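Local coordinates for protein F01G10.3, confirmed by transcript evidence (PDB 3K6J), which probably acts as an NAD-dependent (3S)-3-hydroxyacyl-CoA dehydrogenase within a multifunctional enzyme and binds a zinc ion, at residues Y255-I266 / I352-L363. Residues are numbered along the deposited sequence; the frame is centred on the assembly and turned at random.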
loop_
_atom_site.group_PDB
_atom_site.type_symbol
_atom_site.label_atom_id
_atom_site.label_comp_id
_atom_site.label_asym_id
_atom_site.label_seq_id
_atom_site.Cartn_x
_atom_site.Cartn_y
_atom_site.Cartn_z
ATOM N N TYR A 255 -11.526 25.945 -4.603
ATOM C CA TYR A 255 -12.507 26.204 -3.557
ATOM C C TYR A 255 -11.692 26.695 -2.386
ATOM O O TYR A 255 -10.476 26.840 -2.497
ATOM C CB TYR A 255 -13.306 24.934 -3.236
ATOM C CG TYR A 255 -13.926 24.309 -4.472
ATOM C CD1 TYR A 255 -15.245 24.580 -4.825
ATOM C CD2 TYR A 255 -13.181 23.471 -5.307
ATOM C CE1 TYR A 255 -15.815 24.018 -5.970
ATOM C CE2 TYR A 255 -13.738 22.908 -6.449
ATOM C CZ TYR A 255 -15.055 23.185 -6.779
ATOM O OH TYR A 255 -15.615 22.623 -7.921
ATOM N N GLY A 256 -12.322 26.983 -1.264
ATOM C CA GLY A 256 -11.544 27.606 -0.206
ATOM C C GLY A 256 -11.139 26.671 0.899
ATOM O O GLY A 256 -10.821 27.125 1.988
ATOM N N TYR A 257 -11.156 25.365 0.640
ATOM C CA TYR A 257 -10.973 24.394 1.727
ATOM C C TYR A 257 -9.535 24.329 2.239
ATOM O O TYR A 257 -8.585 24.382 1.470
ATOM C CB TYR A 257 -11.475 23.009 1.328
ATOM C CG TYR A 257 -12.984 22.889 1.208
ATOM C CD1 TYR A 257 -13.633 23.226 0.023
ATOM C CD2 TYR A 257 -13.758 22.416 2.272
ATOM C CE1 TYR A 257 -15.009 23.109 -0.108
ATOM C CE2 TYR A 257 -15.157 22.289 2.151
ATOM C CZ TYR A 257 -15.766 22.642 0.957
ATOM O OH TYR A 257 -17.131 22.535 0.806
ATOM N N LEU A 258 -9.412 24.260 3.562
ATOM C CA LEU A 258 -8.131 24.153 4.233
ATOM C C LEU A 258 -7.857 22.673 4.536
ATOM O O LEU A 258 -8.794 21.867 4.620
ATOM C CB LEU A 258 -8.115 24.984 5.527
ATOM C CG LEU A 258 -8.738 26.384 5.576
ATOM C CD1 LEU A 258 -8.403 27.104 6.887
ATOM C CD2 LEU A 258 -8.339 27.241 4.368
ATOM N N PRO A 259 -6.566 22.312 4.691
ATOM C CA PRO A 259 -6.187 20.925 4.885
ATOM C C PRO A 259 -6.991 20.192 5.940
ATOM O O PRO A 259 -7.550 19.138 5.641
ATOM C CB PRO A 259 -4.715 21.043 5.265
ATOM C CG PRO A 259 -4.256 22.134 4.350
ATOM C CD PRO A 259 -5.379 23.144 4.417
ATOM N N HIS A 260 -7.065 20.740 7.151
ATOM C CA HIS A 260 -7.778 20.054 8.239
ATOM C C HIS A 260 -9.262 19.856 7.927
ATOM O O HIS A 260 -9.874 18.964 8.482
ATOM C CB HIS A 260 -7.590 20.760 9.594
ATOM C CG HIS A 260 -8.293 22.085 9.687
ATOM N ND1 HIS A 260 -7.809 23.231 9.085
ATOM C CD2 HIS A 260 -9.459 22.435 10.282
ATOM C CE1 HIS A 260 -8.641 24.231 9.317
ATOM N NE2 HIS A 260 -9.650 23.774 10.040
ATOM N N GLN A 261 -9.826 20.673 7.032
ATOM C CA GLN A 261 -11.246 20.550 6.649
ATOM C C GLN A 261 -11.482 19.369 5.705
ATOM O O GLN A 261 -12.371 18.537 5.934
ATOM C CB GLN A 261 -11.785 21.840 6.033
ATOM C CG GLN A 261 -11.570 23.045 6.922
ATOM C CD GLN A 261 -12.297 24.259 6.434
ATOM O OE1 GLN A 261 -12.105 24.702 5.298
ATOM N NE2 GLN A 261 -13.147 24.820 7.294
ATOM N N ILE A 262 -10.670 19.306 4.659
ATOM C CA ILE A 262 -10.623 18.155 3.762
ATOM C C ILE A 262 -10.334 16.849 4.523
ATOM O O ILE A 262 -11.087 15.877 4.410
ATOM C CB ILE A 262 -9.565 18.375 2.677
ATOM C CG1 ILE A 262 -10.023 19.527 1.768
ATOM C CG2 ILE A 262 -9.319 17.064 1.905
ATOM C CD1 ILE A 262 -8.937 20.303 1.162
ATOM N N ASP A 263 -9.266 16.842 5.310
ATOM C CA ASP A 263 -8.869 15.651 6.030
ATOM C C ASP A 263 -9.972 15.196 6.989
ATOM O O ASP A 263 -10.171 13.990 7.202
ATOM C CB ASP A 263 -7.564 15.897 6.770
ATOM C CG ASP A 263 -6.361 16.001 5.830
ATOM O OD1 ASP A 263 -6.524 15.895 4.598
ATOM O OD2 ASP A 263 -5.233 16.183 6.334
ATOM N N LYS A 264 -10.714 16.157 7.531
ATOM C CA LYS A 264 -11.754 15.846 8.494
ATOM C C LYS A 264 -12.922 15.189 7.800
ATOM O O LYS A 264 -13.523 14.280 8.339
ATOM C CB LYS A 264 -12.202 17.096 9.253
ATOM C CG LYS A 264 -13.188 16.828 10.376
ATOM C CD LYS A 264 -12.538 16.024 11.485
ATOM C CE LYS A 264 -13.538 15.692 12.573
ATOM N NZ LYS A 264 -12.861 14.843 13.573
ATOM N N ILE A 265 -13.208 15.637 6.584
ATOM C CA ILE A 265 -14.288 15.082 5.799
ATOM C C ILE A 265 -13.961 13.633 5.390
ATOM O O ILE A 265 -14.804 12.733 5.494
ATOM C CB ILE A 265 -14.584 15.980 4.583
ATOM C CG1 ILE A 265 -15.225 17.306 5.048
ATOM C CG2 ILE A 265 -15.487 15.261 3.588
ATOM C CD1 ILE A 265 -15.202 18.434 3.976
ATOM N N ILE A 266 -12.721 13.423 4.960
ATOM C CA ILE A 266 -12.185 12.103 4.643
ATOM C C ILE A 266 -12.202 11.140 5.839
ATOM O O ILE A 266 -12.632 9.986 5.705
ATOM C CB ILE A 266 -10.760 12.239 4.003
ATOM C CG1 ILE A 266 -10.849 12.817 2.580
ATOM C CG2 ILE A 266 -9.981 10.944 4.040
ATOM C CD1 ILE A 266 -11.497 11.910 1.547
ATOM N N ILE A 352 -19.647 22.537 -5.458
ATOM C CA ILE A 352 -19.361 21.876 -4.172
ATOM C C ILE A 352 -19.925 22.689 -2.992
ATOM O O ILE A 352 -19.340 23.695 -2.579
ATOM C CB ILE A 352 -17.838 21.627 -3.942
ATOM C CG1 ILE A 352 -17.197 20.876 -5.116
ATOM C CG2 ILE A 352 -17.605 20.880 -2.636
ATOM C CD1 ILE A 352 -17.650 19.439 -5.299
ATOM N N ILE A 353 -21.048 22.231 -2.438
ATOM C CA ILE A 353 -21.759 22.986 -1.392
ATOM C C ILE A 353 -21.642 22.375 0.014
ATOM O O ILE A 353 -21.710 23.091 1.021
ATOM C CB ILE A 353 -23.270 23.257 -1.769
ATOM C CG1 ILE A 353 -24.030 21.953 -2.055
ATOM C CG2 ILE A 353 -23.364 24.185 -2.991
ATOM C CD1 ILE A 353 -25.539 22.043 -1.893
ATOM N N ASN A 354 -21.454 21.062 0.083
ATOM C CA ASN A 354 -21.484 20.354 1.364
ATOM C C ASN A 354 -20.445 19.227 1.440
ATOM O O ASN A 354 -19.715 18.975 0.475
ATOM C CB ASN A 354 -22.894 19.816 1.629
ATOM C CG ASN A 354 -23.371 18.873 0.538
ATOM O OD1 ASN A 354 -23.975 19.301 -0.448
ATOM N ND2 ASN A 354 -23.082 17.584 0.697
ATOM N N ASP A 355 -20.386 18.575 2.601
ATOM C CA ASP A 355 -19.453 17.479 2.850
ATOM C C ASP A 355 -19.594 16.326 1.830
ATOM O O ASP A 355 -18.597 15.824 1.307
ATOM C CB ASP A 355 -19.631 16.950 4.280
ATOM C CG ASP A 355 -19.003 17.853 5.344
ATOM O OD1 ASP A 355 -18.816 17.375 6.488
ATOM O OD2 ASP A 355 -18.694 19.025 5.066
ATOM N N GLN A 356 -20.830 15.916 1.541
ATOM C CA GLN A 356 -21.066 14.834 0.578
ATOM C C GLN A 356 -20.481 15.128 -0.807
ATOM O O GLN A 356 -19.852 14.257 -1.391
ATOM C CB GLN A 356 -22.551 14.435 0.509
ATOM C CG GLN A 356 -22.826 13.109 -0.217
ATOM C CD GLN A 356 -21.892 11.953 0.220
ATOM O OE1 GLN A 356 -21.734 11.681 1.419
ATOM N NE2 GLN A 356 -21.286 11.269 -0.755
ATOM N N ASP A 357 -20.652 16.349 -1.305
ATOM C CA ASP A 357 -20.064 16.769 -2.581
ATOM C C ASP A 357 -18.536 16.723 -2.576
ATOM O O ASP A 357 -17.921 16.373 -3.590
ATOM C CB ASP A 357 -20.518 18.184 -2.964
ATOM C CG ASP A 357 -22.026 18.285 -3.206
ATOM O OD1 ASP A 357 -22.561 19.417 -3.100
ATOM O OD2 ASP A 357 -22.677 17.256 -3.489
ATOM N N VAL A 358 -17.941 17.116 -1.447
ATOM C CA VAL A 358 -16.497 17.006 -1.223
ATOM C C VAL A 358 -15.996 15.559 -1.420
ATOM O O VAL A 358 -15.070 15.321 -2.199
ATOM C CB VAL A 358 -16.101 17.534 0.197
ATOM C CG1 VAL A 358 -14.643 17.228 0.511
ATOM C CG2 VAL A 358 -16.356 19.047 0.295
ATOM N N ILE A 359 -16.625 14.617 -0.713
ATOM C CA ILE A 359 -16.362 13.186 -0.855
ATOM C C ILE A 359 -16.527 12.719 -2.310
ATOM O O ILE A 359 -15.648 12.060 -2.846
ATOM C CB ILE A 359 -17.242 12.342 0.109
ATOM C CG1 ILE A 359 -16.724 12.426 1.552
ATOM C CG2 ILE A 359 -17.343 10.880 -0.338
ATOM C CD1 ILE A 359 -15.237 12.082 1.744
ATOM N N ASN A 360 -17.632 13.088 -2.953
ATOM C CA ASN A 360 -17.855 12.726 -4.344
ATOM C C ASN A 360 -16.774 13.258 -5.270
ATOM O O ASN A 360 -16.318 12.558 -6.172
ATOM C CB ASN A 360 -19.236 13.204 -4.803
ATOM C CG ASN A 360 -20.356 12.531 -4.052
ATOM O OD1 ASN A 360 -20.144 11.549 -3.336
ATOM N ND2 ASN A 360 -21.564 13.046 -4.217
ATOM N N PHE A 361 -16.382 14.505 -5.042
ATOM C CA PHE A 361 -15.346 15.184 -5.831
ATOM C C PHE A 361 -14.014 14.427 -5.754
ATOM O O PHE A 361 -13.271 14.348 -6.742
ATOM C CB PHE A 361 -15.181 16.626 -5.328
ATOM C CG PHE A 361 -14.350 17.509 -6.232
ATOM C CD1 PHE A 361 -14.898 18.074 -7.389
ATOM C CD2 PHE A 361 -13.023 17.809 -5.917
ATOM C CE1 PHE A 361 -14.128 18.916 -8.227
ATOM C CE2 PHE A 361 -12.253 18.631 -6.760
ATOM C CZ PHE A 361 -12.823 19.189 -7.920
ATOM N N MET A 362 -13.720 13.873 -4.582
ATOM C CA MET A 362 -12.496 13.070 -4.385
ATOM C C MET A 362 -12.612 11.614 -4.847
ATOM O O MET A 362 -11.746 11.120 -5.534
ATOM C CB MET A 362 -12.043 13.110 -2.918
ATOM C CG MET A 362 -11.164 14.312 -2.594
ATOM S SD MET A 362 -10.914 14.598 -0.830
ATOM C CE MET A 362 -12.556 14.806 -0.202
ATOM N N LEU A 363 -13.684 10.939 -4.448
ATOM C CA LEU A 363 -13.787 9.500 -4.621
ATOM C C LEU A 363 -14.334 9.026 -5.981
ATOM O O LEU A 363 -13.845 8.039 -6.535
ATOM C CB LEU A 363 -14.574 8.899 -3.454
ATOM C CG LEU A 363 -13.835 8.452 -2.166
ATOM C CD1 LEU A 363 -12.503 9.147 -1.834
ATOM C CD2 LEU A 363 -14.776 8.448 -0.984
#
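I265 packs against D355, V358 and I359 where helices 259-266 and 355-363 cross nearly perpendicularly, at -86° with 10.0 Å between axes. At CB the side chain forks. The CG2 branch lies opposite the backbone N and meets CD1 and CG1 of I359 and CG1 of V358. The other branch sits beside the backbone N (chi1 -70°). There CG1 lies against the carboxylate carbon of D355, and the tip CD1 meets D355 OD2 and V358 CG1, each at 3.7 Å. Next in the helix, I266 touches I359 CD1 with its CD1, which also lies 3.5 Å from M362 CE. M362 bends at chi3, which places its methyl there, while its SD also meets CG2 of I262.

The loop before helix 259-266 adds two tyrosines. Y257 sets its OH 3.6 Å from V358 CG2 and 3.8 Å from I352 CG2. Y255 turns its ring edge to the face of F361 in a T-shaped stack, centroids 5.7 Å apart and planes at 75°. Its CE1 also meets I352 CG1 at 3.5 Å. The Y255 hydroxyl hydrogen-bonds to I350 O and S348 OG, just before 352-363. Cut back to alanine, this position would probably leave the F361 face without its aromatic partner, uncover one side of I352 and cost I350 O and S348 OG their bond to the hydroxyl.

Helix 234-253 supplies Y244, which touches both I266 and L363. The contact thus joins helices of the C-terminal, largely helical part, away from the zinc site. Its chemistry is almost wholly apolar, so shape and burial, rather than direct polar bonds, probably hold the crossing.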